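Local coordinates for migration inhibitory factor (Trichinella spiralis, PDB 1HFO), which belongs to the macrophage migration inhibitory factor family, whose small alpha/beta subunits assemble here into a trimer, at residues 6-11 with 51-56; 16-21 with 85-90; 27-32 with 59-64; 77-82 with 94-99. All coordinates share one frame; numbering follows the deposited sequence.

Contact 1: 6-11 with 51-56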
loop_
_atom_site.group_PDB
_atom_site.type_symbol
_atom_site.label_atom_id
_atom_site.label_comp_id
_atom_site.label_asym_id
_atom_site.label_seq_id
_atom_site.Cartn_x
_atom_site.Cartn_y
_atom_site.Cartn_z
ATOM N N ASN A 6 8.353 -1.437 1.524
ATOM C CA ASN A 6 8.160 -2.621 2.334
ATOM C C ASN A 6 9.396 -3.486 2.098
ATOM O O ASN A 6 9.822 -3.683 0.958
ATOM C CB ASN A 6 6.896 -3.360 1.904
ATOM C CG ASN A 6 5.671 -2.485 1.999
ATOM O OD1 ASN A 6 5.241 -1.877 1.010
ATOM N ND2 ASN A 6 5.118 -2.382 3.200
ATOM N N THR A 7 9.965 -3.992 3.180
ATOM C CA THR A 7 11.185 -4.782 3.061
ATOM C C THR A 7 11.278 -5.888 4.100
ATOM O O THR A 7 10.653 -5.821 5.161
ATOM C CB THR A 7 12.417 -3.849 3.195
ATOM O OG1 THR A 7 13.623 -4.610 3.053
ATOM C CG2 THR A 7 12.419 -3.166 4.553
ATOM N N ASN A 8 12.082 -6.907 3.793
ATOM C CA ASN A 8 12.273 -8.012 4.717
ATOM C C ASN A 8 13.479 -7.823 5.632
ATOM O O ASN A 8 13.682 -8.606 6.559
ATOM C CB ASN A 8 12.411 -9.347 3.961
ATOM C CG ASN A 8 13.302 -9.250 2.732
ATOM O OD1 ASN A 8 14.161 -8.374 2.629
ATOM N ND2 ASN A 8 13.109 -10.186 1.789
ATOM N N ILE A 9 14.271 -6.781 5.395
ATOM C CA ILE A 9 15.430 -6.554 6.250
ATOM C C ILE A 9 14.996 -6.157 7.653
ATOM O O ILE A 9 13.821 -5.892 7.905
ATOM C CB ILE A 9 16.376 -5.468 5.694
ATOM C CG1 ILE A 9 15.681 -4.110 5.690
ATOM C CG2 ILE A 9 16.864 -5.845 4.318
ATOM C CD1 ILE A 9 16.546 -3.027 5.135
ATOM N N LYS A 10 15.955 -6.108 8.567
ATOM C CA LYS A 10 15.680 -5.776 9.956
ATOM C C LYS A 10 15.636 -4.270 10.198
ATOM O O LYS A 10 16.318 -3.511 9.519
ATOM C CB LYS A 10 16.744 -6.419 10.851
ATOM C CG LYS A 10 16.789 -7.943 10.764
ATOM C CD LYS A 10 18.032 -8.509 11.450
ATOM C CE LYS A 10 18.039 -8.216 12.942
ATOM N NZ LYS A 10 16.849 -8.812 13.621
ATOM N N ALA A 11 14.838 -3.854 11.173
ATOM C CA ALA A 11 14.704 -2.434 11.503
ATOM C C ALA A 11 16.034 -1.894 11.976
ATOM O O ALA A 11 16.408 -0.751 11.683
ATOM C CB ALA A 11 13.668 -2.244 12.587
ATOM N N GLY A 51 11.483 -15.834 -5.739
ATOM C CA GLY A 51 11.529 -17.118 -5.063
ATOM C C GLY A 51 12.518 -17.266 -3.919
ATOM O O GLY A 51 12.867 -18.384 -3.542
ATOM N N SER A 52 12.981 -16.156 -3.359
ATOM C CA SER A 52 13.913 -16.216 -2.239
ATOM C C SER A 52 13.595 -15.126 -1.235
ATOM O O SER A 52 13.124 -14.045 -1.596
ATOM C CB SER A 52 15.358 -16.086 -2.716
ATOM O OG SER A 52 15.536 -14.963 -3.554
ATOM N N THR A 53 13.847 -15.433 0.031
ATOM C CA THR A 53 13.584 -14.507 1.113
ATOM C C THR A 53 14.801 -13.639 1.437
ATOM O O THR A 53 14.877 -13.061 2.515
ATOM C CB THR A 53 13.154 -15.274 2.377
ATOM O OG1 THR A 53 12.689 -14.351 3.365
ATOM C CG2 THR A 53 14.320 -16.057 2.948
ATOM N N ASN A 54 15.751 -13.545 0.511
ATOM C CA ASN A 54 16.930 -12.716 0.748
ATOM C C ASN A 54 16.505 -11.256 0.648
ATOM O O ASN A 54 15.479 -10.956 0.044
ATOM C CB ASN A 54 18.026 -13.012 -0.276
ATOM C CG ASN A 54 18.712 -14.345 -0.020
ATOM O OD1 ASN A 54 18.866 -14.755 1.127
ATOM N ND2 ASN A 54 19.140 -15.016 -1.084
ATOM N N PRO A 55 17.292 -10.334 1.237
ATOM C CA PRO A 55 16.978 -8.904 1.203
ATOM C C PRO A 55 16.363 -8.416 -0.111
ATOM O O PRO A 55 16.949 -8.548 -1.188
ATOM C CB PRO A 55 18.328 -8.255 1.495
ATOM C CG PRO A 55 18.904 -9.203 2.502
ATOM C CD PRO A 55 18.588 -10.564 1.908
ATOM N N ALA A 56 15.183 -7.811 0.010
ATOM C CA ALA A 56 14.427 -7.297 -1.120
ATOM C C ALA A 56 13.453 -6.258 -0.585
ATOM O O ALA A 56 13.280 -6.142 0.625
ATOM C CB ALA A 56 13.637 -8.428 -1.776
#
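Side-chain and backbone hydrogen bonds join two connecting segments at one end of the four-stranded sheet, where strand 2-7 runs out and the loop from strand 46-49 leads into strand 57-63. Asn8 carries the contact. Its CG sits between the backbone N and the carbonyl carbon (chi1 43°), the crowded position, and this directs the amide at the other segment, where its two ends bond to backbone atoms of Ala56 and Asn54. OD1 accepts from Ala56 N at 2.9 Å, with the donor in the carbonyl plane and on a lone pair. At the other end of the amide, ND2 donates to Asn54 O over 3.0 Å, approaching from above that carbonyl's plane, and it also reaches Leu47 O. OD1 also lies 3.2 Å from Pro55 CA.

Beside this pair lies Thr7, whose OG1 is anti to the backbone N (chi1 -179°). The hydroxyl donates to Ala56 O at 2.9 Å and accepts from Ile9 N at 3.3 Å along a nearly straight N-H line (175°), which makes an ST turn at the strand end. Asn8 N adds only a weak bond to Ala56 O. The apolar share is small: Ile9 CG2 touches Pro55 CB at 4.0 Å, the two side chains crossing at about a right angle. Arg93 binds the carbonyls of Asn54 and Pro55.

Ala56 is thus gripped at both its N and its O, so the backbone entering strand 57-63 is held mainly by hydrogen bonds, with one apolar side-chain touch beside them.

Contact 2: 16-21 with 85-90; sequences SDFLSS and TKLGIP. Unlike the reference sequence in segment 85-90: Thr85 (reference Lys).
The Phe18 ring meets the end of helix 69-87, with Lys86 CB at its edge, in the ring plane, and Phe18 CD1 to Lys86 CB at 3.9 Å. Leu87 approaches the same corner obliquely, its CD2 coming within 3.8 Å of Phe18 CD1, and the two side chains cross at about a right angle. Phe18 CG is anti to the backbone N (chi1 178°), which swings the ring from helix 18-30 into this position, where it also packs on Leu83 and on Ile41 of strand 38-42.

Outside this apolar patch, the bent Lys86 chain (chi2 -64°) brings its CE alongside Ser21, leaving Lys86 CE 3.7 Å from Ser21 OG. That hydroxyl has its own bond, donated in the carbonyl plane to Asp17 O at 2.7 Å. Asp17 O therefore takes both Ser21 N and Ser21 OG in the first turn of the helix. Asp17 stands at the N-cap position, but its side chain makes no capping bond; its carboxylate turns to Lys86 instead. The salt bridge is long, Asp17 OD2 to Lys86 NZ at 3.8 Å. A water supplements it, donating to Asp17 OD1 at 3.1 Å and accepting from Lys86 NZ at 3.2 Å.

With a long ion pair supplemented by a bridging water at the surface, the electrostatic tie between the two helices is probably loose, while Phe18 and Leu87 supply the apolar part of the contact.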
loop_
_atom_site.group_PDB
_atom_site.type_symbol
_atom_site.label_atom_id
_atom_site.label_comp_id
_atom_site.label_asym_id
_atom_site.label_seq_id
_atom_site.Cartn_x
_atom_site.Cartn_y
_atom_site.Cartn_z
ATOM N N SER A 16 20.145 5.504 11.023
ATOM C CA SER A 16 19.491 6.637 11.665
ATOM C C SER A 16 19.213 7.789 10.689
ATOM O O SER A 16 18.296 8.575 10.921
ATOM C CB SER A 16 20.356 7.140 12.821
ATOM O OG SER A 16 21.581 7.639 12.331
ATOM N N ASP A 17 20.005 7.899 9.620
ATOM C CA ASP A 17 19.791 8.961 8.634
ATOM C C ASP A 17 19.034 8.496 7.398
ATOM O O ASP A 17 19.127 9.112 6.337
ATOM C CB ASP A 17 21.111 9.575 8.174
ATOM C CG ASP A 17 22.091 8.548 7.640
ATOM O OD1 ASP A 17 21.724 7.365 7.482
ATOM O OD2 ASP A 17 23.242 8.932 7.363
ATOM N N PHE A 18 18.281 7.414 7.523
ATOM C CA PHE A 18 17.536 6.951 6.358
ATOM C C PHE A 18 16.382 7.899 5.989
ATOM O O PHE A 18 16.231 8.273 4.830
ATOM C CB PHE A 18 16.966 5.556 6.606
ATOM C CG PHE A 18 16.159 5.041 5.456
ATOM C CD1 PHE A 18 16.788 4.634 4.285
ATOM C CD2 PHE A 18 14.773 5.047 5.507
ATOM C CE1 PHE A 18 16.061 4.247 3.168
ATOM C CE2 PHE A 18 14.013 4.657 4.376
ATOM C CZ PHE A 18 14.662 4.260 3.209
ATOM N N LEU A 19 15.580 8.275 6.978
ATOM C CA LEU A 19 14.433 9.144 6.725
ATOM C C LEU A 19 14.889 10.508 6.240
ATOM O O LEU A 19 14.330 11.056 5.295
ATOM C CB LEU A 19 13.575 9.270 7.984
ATOM C CG LEU A 19 12.951 7.944 8.434
ATOM C CD1 LEU A 19 12.260 8.108 9.763
ATOM C CD2 LEU A 19 11.983 7.455 7.356
ATOM N N SER A 20 15.927 11.065 6.858
ATOM C CA SER A 20 16.387 12.359 6.395
ATOM C C SER A 20 16.950 12.310 4.968
ATOM O O SER A 20 16.585 13.123 4.126
ATOM C CB SER A 20 17.447 12.931 7.356
ATOM O OG SER A 20 18.610 12.121 7.383
ATOM N N SER A 21 17.838 11.356 4.693
ATOM C CA SER A 21 18.447 11.278 3.371
ATOM C C SER A 21 17.431 10.977 2.284
ATOM O O SER A 21 17.562 11.473 1.172
ATOM C CB SER A 21 19.560 10.225 3.324
ATOM O OG SER A 21 19.110 8.924 3.651
ATOM N N THR A 85 22.532 1.703 -1.307
ATOM C CA THR A 85 23.550 2.245 -0.410
ATOM C C THR A 85 23.162 2.263 1.068
ATOM O O THR A 85 23.976 1.941 1.933
ATOM C CB THR A 85 23.934 3.674 -0.837
ATOM O OG1 THR A 85 24.490 3.642 -2.158
ATOM C CG2 THR A 85 24.951 4.282 0.135
ATOM N N LYS A 86 21.916 2.630 1.369
ATOM C CA LYS A 86 21.465 2.722 2.755
ATOM C C LYS A 86 20.964 1.446 3.411
ATOM O O LYS A 86 21.111 1.261 4.624
ATOM C CB LYS A 86 20.364 3.781 2.873
ATOM C CG LYS A 86 20.787 5.177 2.487
ATOM C CD LYS A 86 21.872 5.734 3.412
ATOM C CE LYS A 86 22.307 7.111 2.930
ATOM N NZ LYS A 86 23.405 7.664 3.791
ATOM N N LEU A 87 20.352 0.571 2.619
ATOM C CA LEU A 87 19.805 -0.666 3.147
ATOM C C LEU A 87 20.577 -1.899 2.700
ATOM O O LEU A 87 20.371 -2.987 3.241
ATOM C CB LEU A 87 18.346 -0.792 2.723
ATOM C CG LEU A 87 17.540 0.496 2.946
ATOM C CD1 LEU A 87 16.098 0.240 2.573
ATOM C CD2 LEU A 87 17.636 0.951 4.395
ATOM N N GLY A 88 21.438 -1.722 1.705
ATOM C CA GLY A 88 22.241 -2.828 1.211
ATOM C C GLY A 88 21.491 -3.829 0.352
ATOM O O GLY A 88 22.007 -4.908 0.055
ATOM N N ILE A 89 20.284 -3.470 -0.072
ATOM C CA ILE A 89 19.479 -4.376 -0.896
ATOM C C ILE A 89 19.889 -4.315 -2.366
ATOM O O ILE A 89 20.064 -3.235 -2.929
ATOM C CB ILE A 89 17.966 -4.031 -0.805
ATOM C CG1 ILE A 89 17.500 -4.017 0.651
ATOM C CG2 ILE A 89 17.153 -5.068 -1.577
ATOM C CD1 ILE A 89 16.022 -3.601 0.811
ATOM N N PRO A 90 20.058 -5.485 -3.013
ATOM C CA PRO A 90 20.446 -5.539 -4.424
ATOM C C PRO A 90 19.410 -4.840 -5.305
ATOM O O PRO A 90 18.208 -4.999 -5.101
ATOM C CB PRO A 90 20.510 -7.040 -4.713
ATOM C CG PRO A 90 20.821 -7.642 -3.380
ATOM C CD PRO A 90 19.984 -6.836 -2.428
HETATM O O HOH W 1 23.762 5.547 6.101
#

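Contact 3: 27-32 with 59-64; sequences GNILSK and GTLMSI
Helix 18-30 closes here against strand 57-63 of the sheet, as one of the helices laid on the sheet face in the alpha/beta fold of this family. Leu30, in the last turn, points at the strand with CG anti to its carbonyl carbon (chi1 -63°). Its CD1 presses on the side chain of Ser63, 3.6 Å from Ser63 CB, and lies more loosely against Leu61, 4.3 Å from Leu61 CD2. Ile29 CD1 meets that same Leu61 methyl at 4.3 Å, so the CD2 branch of Leu61 is approached by two consecutive helix residues. Leu61 and Ser63 can share this work because alternate strand residues face the same side; Met62, between them, points away from the helix.

The helix stops in a Schellman motif. Ser31 adopts positive phi (60°), Lys32 N returns to Gly27 O at 3.0 Å, and Ser31 N makes a weak bond to Asn28 O. Past this C-cap the CB of Lys32 points toward the strand, with the local directions of residues 29-32 and 61-64 set 44° apart.

The lysine chain, bent at chi2 and chi4, then extends toward Ile64. Lys32 NZ donates to Ile64 O at 2.8 Å, arriving somewhat above the carbonyl plane. Ser63 OG is also nearby, 3.7 Å from Lys32 NZ, but its hydrogen bond is to Gly65 O. The N-terminal residue, Pro1, packs against both Leu30 and Ser63, at the same helix-strand junction.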
loop_
_atom_site.group_PDB
_atom_site.type_symbol
_atom_site.label_atom_id
_atom_site.label_comp_id
_atom_site.label_asym_id
_atom_site.label_seq_id
_atom_site.Cartn_x
_atom_site.Cartn_y
_atom_site.Cartn_z
ATOM N N GLY A 27 12.457 15.068 -2.281
ATOM C CA GLY A 27 12.111 16.457 -2.529
ATOM C C GLY A 27 12.960 17.057 -3.625
ATOM O O GLY A 27 12.478 17.766 -4.508
ATOM N N ASN A 28 14.249 16.770 -3.574
ATOM C CA ASN A 28 15.127 17.306 -4.581
ATOM C C ASN A 28 14.793 16.746 -5.983
ATOM O O ASN A 28 14.729 17.518 -6.938
ATOM C CB ASN A 28 16.604 17.076 -4.171
ATOM C CG ASN A 28 16.984 17.810 -2.848
ATOM O OD1 ASN A 28 16.525 18.927 -2.585
ATOM N ND2 ASN A 28 17.845 17.181 -2.034
ATOM N N ILE A 29 14.530 15.442 -6.133
ATOM C CA ILE A 29 14.223 14.929 -7.474
ATOM C C ILE A 29 12.861 15.336 -8.041
ATOM O O ILE A 29 12.700 15.427 -9.256
ATOM C CB ILE A 29 14.320 13.380 -7.589
ATOM C CG1 ILE A 29 13.204 12.713 -6.792
ATOM C CG2 ILE A 29 15.685 12.901 -7.124
ATOM C CD1 ILE A 29 13.137 11.209 -6.978
ATOM N N LEU A 30 11.875 15.553 -7.173
ATOM C CA LEU A 30 10.549 15.959 -7.633
ATOM C C LEU A 30 10.401 17.475 -7.558
ATOM O O LEU A 30 9.411 18.024 -8.014
ATOM C CB LEU A 30 9.457 15.300 -6.784
ATOM C CG LEU A 30 9.386 13.779 -6.843
ATOM C CD1 LEU A 30 8.401 13.272 -5.812
ATOM C CD2 LEU A 30 8.977 13.345 -8.254
ATOM N N SER A 31 11.403 18.148 -7.002
ATOM C CA SER A 31 11.368 19.605 -6.865
ATOM C C SER A 31 10.191 20.072 -6.015
ATOM O O SER A 31 9.472 21.014 -6.377
ATOM C CB SER A 31 11.326 20.277 -8.244
ATOM O OG SER A 31 12.563 20.102 -8.921
ATOM N N LYS A 32 9.989 19.395 -4.886
ATOM C CA LYS A 32 8.923 19.754 -3.956
ATOM C C LYS A 32 9.542 20.151 -2.619
ATOM O O LYS A 32 10.639 19.716 -2.286
ATOM C CB LYS A 32 7.960 18.580 -3.729
ATOM C CG LYS A 32 7.104 18.247 -4.947
ATOM C CD LYS A 32 6.325 19.467 -5.392
ATOM C CE LYS A 32 5.430 19.146 -6.580
ATOM N NZ LYS A 32 4.298 18.273 -6.182
ATOM N N GLY A 59 8.093 -0.804 -3.358
ATOM C CA GLY A 59 7.458 0.372 -2.796
ATOM C C GLY A 59 6.841 1.236 -3.856
ATOM O O GLY A 59 6.798 0.881 -5.031
ATOM N N THR A 60 6.394 2.410 -3.441
ATOM C CA THR A 60 5.741 3.322 -4.353
ATOM C C THR A 60 6.222 4.729 -4.101
ATOM O O THR A 60 6.490 5.071 -2.966
ATOM C CB THR A 60 4.209 3.286 -4.096
ATOM O OG1 THR A 60 3.724 1.949 -4.288
ATOM C CG2 THR A 60 3.460 4.234 -5.027
ATOM N N LEU A 61 6.369 5.515 -5.154
ATOM C CA LEU A 61 6.703 6.926 -5.017
ATOM C C LEU A 61 5.552 7.652 -5.703
ATOM O O LEU A 61 5.387 7.547 -6.918
ATOM C CB LEU A 61 8.021 7.280 -5.719
ATOM C CG LEU A 61 8.264 8.792 -5.716
ATOM C CD1 LEU A 61 8.573 9.188 -4.285
ATOM C CD2 LEU A 61 9.393 9.199 -6.646
ATOM N N MET A 62 4.729 8.374 -4.939
ATOM C CA MET A 62 3.619 9.091 -5.553
ATOM C C MET A 62 3.771 10.590 -5.327
ATOM O O MET A 62 4.291 11.026 -4.300
ATOM C CB MET A 62 2.280 8.600 -4.999
ATOM C CG MET A 62 2.144 8.664 -3.509
ATOM S SD MET A 62 0.542 7.938 -3.004
ATOM C CE MET A 62 1.064 6.434 -2.209
ATOM N N SER A 63 3.325 11.371 -6.301
ATOM C CA SER A 63 3.429 12.824 -6.209
ATOM C C SER A 63 2.536 13.524 -7.211
ATOM O O SER A 63 2.252 12.986 -8.288
ATOM C CB SER A 63 4.889 13.241 -6.452
ATOM O OG SER A 63 5.044 14.640 -6.392
ATOM N N ILE A 64 2.088 14.731 -6.875
ATOM C CA ILE A 64 1.263 15.476 -7.808
ATOM C C ILE A 64 2.262 16.192 -8.718
ATOM O O ILE A 64 2.826 17.218 -8.355
ATOM C CB ILE A 64 0.364 16.509 -7.077
ATOM C CG1 ILE A 64 -0.574 15.766 -6.116
ATOM C CG2 ILE A 64 -0.351 17.353 -8.086
ATOM C CD1 ILE A 64 -1.207 16.645 -5.022
#

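Contact 4: 77-82 with 94-99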
loop_
_atom_site.group_PDB
_atom_site.type_symbol
_atom_site.label_atom_id
_atom_site.label_comp_id
_atom_site.label_asym_id
_atom_site.label_seq_id
_atom_site.Cartn_x
_atom_site.Cartn_y
_atom_site.Cartn_z
ATOM N N ALA A 77 17.033 5.422 -11.281
ATOM C CA ALA A 77 18.468 5.257 -11.126
ATOM C C ALA A 77 18.871 5.811 -9.762
ATOM O O ALA A 77 19.526 5.135 -8.971
ATOM C CB ALA A 77 19.189 5.996 -12.233
ATOM N N LYS A 78 18.441 7.036 -9.485
ATOM C CA LYS A 78 18.773 7.704 -8.225
ATOM C C LYS A 78 18.213 7.019 -6.978
ATOM O O LYS A 78 18.920 6.847 -5.973
ATOM C CB LYS A 78 18.287 9.149 -8.284
ATOM C CG LYS A 78 18.959 9.983 -9.362
ATOM C CD LYS A 78 18.599 11.442 -9.209
ATOM C CE LYS A 78 18.592 12.163 -10.547
ATOM N NZ LYS A 78 19.877 12.008 -11.276
ATOM N N LEU A 79 16.932 6.647 -7.031
ATOM C CA LEU A 79 16.302 5.992 -5.899
ATOM C C LEU A 79 16.915 4.627 -5.615
ATOM O O LEU A 79 17.108 4.258 -4.460
ATOM C CB LEU A 79 14.786 5.842 -6.139
ATOM C CG LEU A 79 13.885 7.037 -5.813
ATOM C CD1 LEU A 79 14.403 8.276 -6.504
ATOM C CD2 LEU A 79 12.444 6.740 -6.238
ATOM N N PHE A 80 17.203 3.857 -6.658
ATOM C CA PHE A 80 17.785 2.544 -6.441
ATOM C C PHE A 80 19.199 2.624 -5.887
ATOM O O PHE A 80 19.573 1.835 -5.021
ATOM C CB PHE A 80 17.770 1.733 -7.725
ATOM C CG PHE A 80 16.487 0.992 -7.940
ATOM C CD1 PHE A 80 15.342 1.661 -8.356
ATOM C CD2 PHE A 80 16.418 -0.372 -7.699
ATOM C CE1 PHE A 80 14.125 0.965 -8.530
ATOM C CE2 PHE A 80 15.222 -1.074 -7.867
ATOM C CZ PHE A 80 14.070 -0.391 -8.286
ATOM N N ASP A 81 19.975 3.578 -6.382
ATOM C CA ASP A 81 21.332 3.769 -5.876
ATOM C C ASP A 81 21.236 4.111 -4.387
ATOM O O ASP A 81 21.928 3.533 -3.548
ATOM C CB ASP A 81 22.031 4.898 -6.641
ATOM C CG ASP A 81 23.270 5.411 -5.925
ATOM O OD1 ASP A 81 24.169 4.596 -5.621
ATOM O OD2 ASP A 81 23.343 6.635 -5.663
ATOM N N HIS A 82 20.331 5.025 -4.057
ATOM C CA HIS A 82 20.138 5.435 -2.678
ATOM C C HIS A 82 19.739 4.272 -1.765
ATOM O O HIS A 82 20.330 4.062 -0.711
ATOM C CB HIS A 82 19.076 6.549 -2.628
ATOM C CG HIS A 82 18.741 6.990 -1.243
ATOM N ND1 HIS A 82 19.622 7.702 -0.458
ATOM C CD2 HIS A 82 17.651 6.762 -0.476
ATOM C CE1 HIS A 82 19.089 7.888 0.736
ATOM N NE2 HIS A 82 17.895 7.326 0.750
ATOM N N MET A 94 14.390 -5.155 -6.029
ATOM C CA MET A 94 13.518 -4.056 -5.604
ATOM C C MET A 94 12.658 -3.532 -6.744
ATOM O O MET A 94 13.104 -3.408 -7.884
ATOM C CB MET A 94 14.339 -2.888 -5.051
ATOM C CG MET A 94 15.032 -3.172 -3.749
ATOM S SD MET A 94 15.771 -1.657 -3.098
ATOM C CE MET A 94 17.108 -1.420 -4.217
ATOM N N TYR A 95 11.400 -3.225 -6.425
ATOM C CA TYR A 95 10.498 -2.653 -7.405
ATOM C C TYR A 95 9.986 -1.347 -6.828
ATOM O O TYR A 95 9.727 -1.267 -5.630
ATOM C CB TYR A 95 9.267 -3.528 -7.626
ATOM C CG TYR A 95 9.449 -4.690 -8.556
ATOM C CD1 TYR A 95 9.957 -4.511 -9.840
ATOM C CD2 TYR A 95 9.046 -5.963 -8.173
ATOM C CE1 TYR A 95 10.057 -5.595 -10.727
ATOM C CE2 TYR A 95 9.139 -7.047 -9.048
ATOM C CZ TYR A 95 9.643 -6.855 -10.316
ATOM O OH TYR A 95 9.734 -7.937 -11.174
ATOM N N ILE A 96 9.830 -0.352 -7.685
ATOM C CA ILE A 96 9.257 0.917 -7.261
ATOM C C ILE A 96 8.174 1.315 -8.264
ATOM O O ILE A 96 8.431 1.418 -9.463
ATOM C CB ILE A 96 10.303 2.057 -7.186
ATOM C CG1 ILE A 96 11.353 1.731 -6.121
ATOM C CG2 ILE A 96 9.580 3.394 -6.873
ATOM C CD1 ILE A 96 10.795 1.366 -4.752
ATOM N N HIS A 97 6.959 1.534 -7.767
ATOM C CA HIS A 97 5.875 1.948 -8.629
ATOM C C HIS A 97 5.774 3.462 -8.571
ATOM O O HIS A 97 5.580 4.032 -7.489
ATOM C CB HIS A 97 4.537 1.365 -8.173
ATOM C CG HIS A 97 3.417 1.646 -9.130
ATOM N ND1 HIS A 97 2.090 1.618 -8.760
ATOM C CD2 HIS A 97 3.433 1.991 -10.440
ATOM C CE1 HIS A 97 1.337 1.932 -9.800
ATOM N NE2 HIS A 97 2.127 2.164 -10.832
ATOM N N PHE A 98 5.912 4.099 -9.725
ATOM C CA PHE A 98 5.839 5.551 -9.830
ATOM C C PHE A 98 4.411 5.967 -10.173
ATOM O O PHE A 98 3.826 5.512 -11.168
ATOM C CB PHE A 98 6.827 6.045 -10.894
ATOM C CG PHE A 98 8.269 5.754 -10.560
ATOM C CD1 PHE A 98 8.926 6.472 -9.560
ATOM C CD2 PHE A 98 8.969 4.746 -11.233
ATOM C CE1 PHE A 98 10.255 6.196 -9.224
ATOM C CE2 PHE A 98 10.301 4.460 -10.909
ATOM C CZ PHE A 98 10.948 5.183 -9.903
ATOM N N VAL A 99 3.842 6.818 -9.325
ATOM C CA VAL A 99 2.471 7.269 -9.509
ATOM C C VAL A 99 2.319 8.776 -9.583
ATOM O O VAL A 99 2.697 9.487 -8.653
ATOM C CB VAL A 99 1.580 6.766 -8.354
ATOM C CG1 VAL A 99 0.143 7.172 -8.607
ATOM C CG2 VAL A 99 1.714 5.246 -8.204
#
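Helix 69-87 is the crossover of a beta-alpha-beta unit, linking strands 57-63 and 94-100, and here it lies on the second of them. The segment axes approach to 10.2 Å and run at 140° to one another. Phe80 is the central side chain, running past those of Met94 and Ile96, which point the opposite way. The ring edge is turned to the Met94 backbone, with Phe80 CE2 3.2 Å from Met94 O in the ring plane. This carbonyl oxygen is buried and has no polar partner in the model.

Met94 bends at chi3 (-71°), which brings its end against the same ring. Its CE touches Phe80 CD2 at 3.7 Å, while SD stands 5.4 Å from the ring centroid, an oblique Met-aromatic contact. Two residues along the strand, on the same side as Met94, Ile96 CG1 comes to 3.8 Å from Phe80 CE1, obliquely to the ring.

One residue earlier in the helix, Leu79 meets Phe98 tip to tip, its CD2 lying at the ring edge, 3.7 Å from Phe98 CE1. Ile96 CG2 lies on one face of that Phe98 ring, 3.7 Å above its plane and offset toward the rim.

The alternation of the strand sends Tyr95 away from the helix, to the subunit interface: its OH bonds to Tyr36 O of the second subunit, and Tyr95 and Ile96 pair in an antiparallel ladder with a strand of that chain.

How the contacts relate
Contacts 3 and 4 adjoin most closely, their centres 11 Å apart: strands 57-63 and 94-100 are neighbours in the sheet, with probable backbone bonds such as Gly59 O to His97 N at 2.8 Å, and Ile29 packs on Leu79 between the two helices. Contacts 2 and 4 share helix 69-87, at centres 13 Å apart, and touch through Ser21 with His82 and Ile89 with Met94. Ile89 also packs on Thr7 and Ala56, joining contact 2 to contact 1, 14 Å away between centres. Contacts 1 and 3 lie on opposite sides of the chain's centre, their centres about 24 Å apart. Contacts 1 and 4 both reach the second subunit.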